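Local coordinates for protein CmeC (Campylobacter jejuni, PDB 4MT4) that forms a trimeric outer membrane channel of the outer membrane factor family and probably serves as the exit duct for compounds pumped out of the cell, at residues 189-194 and 202-207. Numbering follows the deposited sequence.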
loop_
_atom_site.group_PDB
_atom_site.type_symbol
_atom_site.label_atom_id
_atom_site.label_comp_id
_atom_site.label_asym_id
_atom_site.label_seq_id
_atom_site.Cartn_x
_atom_site.Cartn_y
_atom_site.Cartn_z
ATOM N N ILE B 189 32.144 38.118 22.679
ATOM C CA ILE B 189 32.224 39.504 23.123
ATOM C C ILE B 189 31.665 39.654 24.534
ATOM O O ILE B 189 32.287 40.276 25.397
ATOM C CB ILE B 189 31.464 40.449 22.170
ATOM C CG1 ILE B 189 32.114 40.450 20.785
ATOM C CG2 ILE B 189 31.428 41.862 22.730
ATOM C CD1 ILE B 189 33.570 40.863 20.793
ATOM N N ASN B 190 30.493 39.073 24.765
ATOM C CA ASN B 190 29.845 39.148 26.070
ATOM C C ASN B 190 30.578 38.347 27.142
ATOM O O ASN B 190 30.421 38.609 28.334
ATOM C CB ASN B 190 28.393 38.676 25.968
ATOM C CG ASN B 190 27.465 39.760 25.454
ATOM O OD1 ASN B 190 26.852 40.487 26.235
ATOM N ND2 ASN B 190 27.364 39.879 24.135
ATOM N N ASP B 191 31.381 37.375 26.721
ATOM C CA ASP B 191 32.166 36.588 27.665
ATOM C C ASP B 191 33.388 37.376 28.126
ATOM O O ASP B 191 33.799 37.276 29.282
ATOM C CB ASP B 191 32.595 35.258 27.041
ATOM C CG ASP B 191 33.272 34.337 28.038
ATOM O OD1 ASP B 191 32.750 34.183 29.163
ATOM O OD2 ASP B 191 34.331 33.769 27.696
ATOM N N GLU B 192 33.965 38.160 27.218
ATOM C CA GLU B 192 35.103 39.008 27.556
ATOM C C GLU B 192 34.669 40.154 28.464
ATOM O O GLU B 192 35.330 40.455 29.456
ATOM C CB GLU B 192 35.766 39.565 26.294
ATOM C CG GLU B 192 36.410 38.506 25.407
ATOM C CD GLU B 192 37.109 39.101 24.198
ATOM O OE1 GLU B 192 37.224 40.343 24.129
ATOM O OE2 GLU B 192 37.540 38.329 23.316
ATOM N N LYS B 193 33.552 40.786 28.116
ATOM C CA LYS B 193 33.010 41.886 28.904
ATOM C C LYS B 193 32.646 41.440 30.317
ATOM O O LYS B 193 32.737 42.217 31.267
ATOM C CB LYS B 193 31.779 42.482 28.217
ATOM C CG LYS B 193 32.087 43.393 27.041
ATOM C CD LYS B 193 30.832 44.110 26.569
ATOM C CE LYS B 193 31.142 45.127 25.484
ATOM N NZ LYS B 193 29.931 45.899 25.099
ATOM N N PHE B 194 32.238 40.182 30.448
ATOM C CA PHE B 194 31.832 39.637 31.738
ATOM C C PHE B 194 32.998 39.527 32.714
ATOM O O PHE B 194 32.868 39.855 33.893
ATOM C CB PHE B 194 31.187 38.264 31.551
ATOM C CG PHE B 194 30.791 37.602 32.838
ATOM C CD1 PHE B 194 29.626 37.968 33.490
ATOM C CD2 PHE B 194 31.584 36.611 33.396
ATOM C CE1 PHE B 194 29.259 37.362 34.676
ATOM C CE2 PHE B 194 31.222 36.002 34.581
ATOM C CZ PHE B 194 30.058 36.377 35.222
ATOM N N TYR B 202 23.117 37.913 33.765
ATOM C CA TYR B 202 21.863 37.807 33.030
ATOM C C TYR B 202 22.076 37.935 31.524
ATOM O O TYR B 202 21.548 37.142 30.745
ATOM C CB TYR B 202 20.881 38.874 33.512
ATOM C CG TYR B 202 19.486 38.741 32.939
ATOM C CD1 TYR B 202 18.595 37.802 33.443
ATOM C CD2 TYR B 202 19.055 39.565 31.906
ATOM C CE1 TYR B 202 17.319 37.681 32.930
ATOM C CE2 TYR B 202 17.779 39.451 31.387
ATOM C CZ TYR B 202 16.915 38.507 31.903
ATOM O OH TYR B 202 15.644 38.388 31.389
ATOM N N GLU B 203 22.858 38.931 31.120
ATOM C CA GLU B 203 23.123 39.173 29.705
ATOM C C GLU B 203 24.012 38.089 29.103
ATOM O O GLU B 203 23.833 37.698 27.950
ATOM C CB GLU B 203 23.769 40.546 29.504
ATOM C CG GLU B 203 22.836 41.722 29.762
ATOM C CD GLU B 203 22.651 42.019 31.238
ATOM O OE1 GLU B 203 23.612 41.823 32.012
ATOM O OE2 GLU B 203 21.542 42.445 31.623
ATOM N N LEU B 204 24.970 37.609 29.890
ATOM C CA LEU B 204 25.860 36.544 29.447
ATOM C C LEU B 204 25.078 35.255 29.203
ATOM O O LEU B 204 25.374 34.504 28.273
ATOM C CB LEU B 204 26.967 36.303 30.474
ATOM C CG LEU B 204 27.973 35.203 30.130
ATOM C CD1 LEU B 204 28.748 35.558 28.870
ATOM C CD2 LEU B 204 28.918 34.945 31.295
ATOM N N ALA B 205 24.077 35.009 30.042
ATOM C CA ALA B 205 23.241 33.823 29.906
ATOM C C ALA B 205 22.366 33.915 28.662
ATOM O O ALA B 205 22.091 32.908 28.011
ATOM C CB ALA B 205 22.385 33.631 31.150
ATOM N N GLN B 206 21.934 35.129 28.333
ATOM C CA GLN B 206 21.115 35.351 27.146
ATOM C C GLN B 206 21.930 35.154 25.874
ATOM O O GLN B 206 21.426 34.641 24.874
ATOM C CB GLN B 206 20.501 36.751 27.166
ATOM C CG GLN B 206 19.394 36.927 28.193
ATOM C CD GLN B 206 18.717 38.280 28.097
ATOM O OE1 GLN B 206 19.369 39.300 27.871
ATOM N NE2 GLN B 206 17.400 38.294 28.261
ATOM N N ALA B 207 23.193 35.563 25.917
ATOM C CA ALA B 207 24.095 35.384 24.786
ATOM C C ALA B 207 24.444 33.909 24.608
ATOM O O ALA B 207 24.629 33.434 23.487
ATOM C CB ALA B 207 25.357 36.212 24.974
#
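One face of the Phe194 ring is covered by the methyl CD2 of Leu204, which sits 3.7 Å from the ring centroid and only 16° off the ring normal, a CH-pi contact over the face. The methyl lies displaced from the centre toward the rim on the CG side, where CD2 of Leu204 comes within 3.6 Å of CG of Phe194. CB of Phe194 leaves its helix toward 202-207, and with CG anti to the backbone N (chi1 177°) the ring lies against Leu204; the two side chains cross at about a right angle. Leu204 also holds CG anti to N, and its fork divides the work. While CD2 takes the ring, CD1 meets the backbone of the facing helix, 3.5 Å from the carbonyl O of Asn190 and 3.8 Å from CA of Asp191. The contact lies at the closed end of the antiparallel hairpin of helices 129-195 and 201-236, near the tip of the periplasmic alpha-helical barrel characteristic of outer membrane factors. The short local axes approach to 9.4 Å at 159°, and the nearest CA atoms are those of Asn190 and Leu204. One turn further from the connecting loop, CB of Asn190 meets the methyl CB of Ala207 at 4.0 Å. The amide of Asn190 makes no hydrogen bond across the pair; with CG beside the backbone N, it gives its ND2 to the carbonyl O of Ile186 in its own helix. Val199 of the loop packs on Phe194 and Asn190, Tyr187 touches Leu204 and Ala207, and Tyr202 makes a cation-pi contact with Arg403 of a neighbouring subunit.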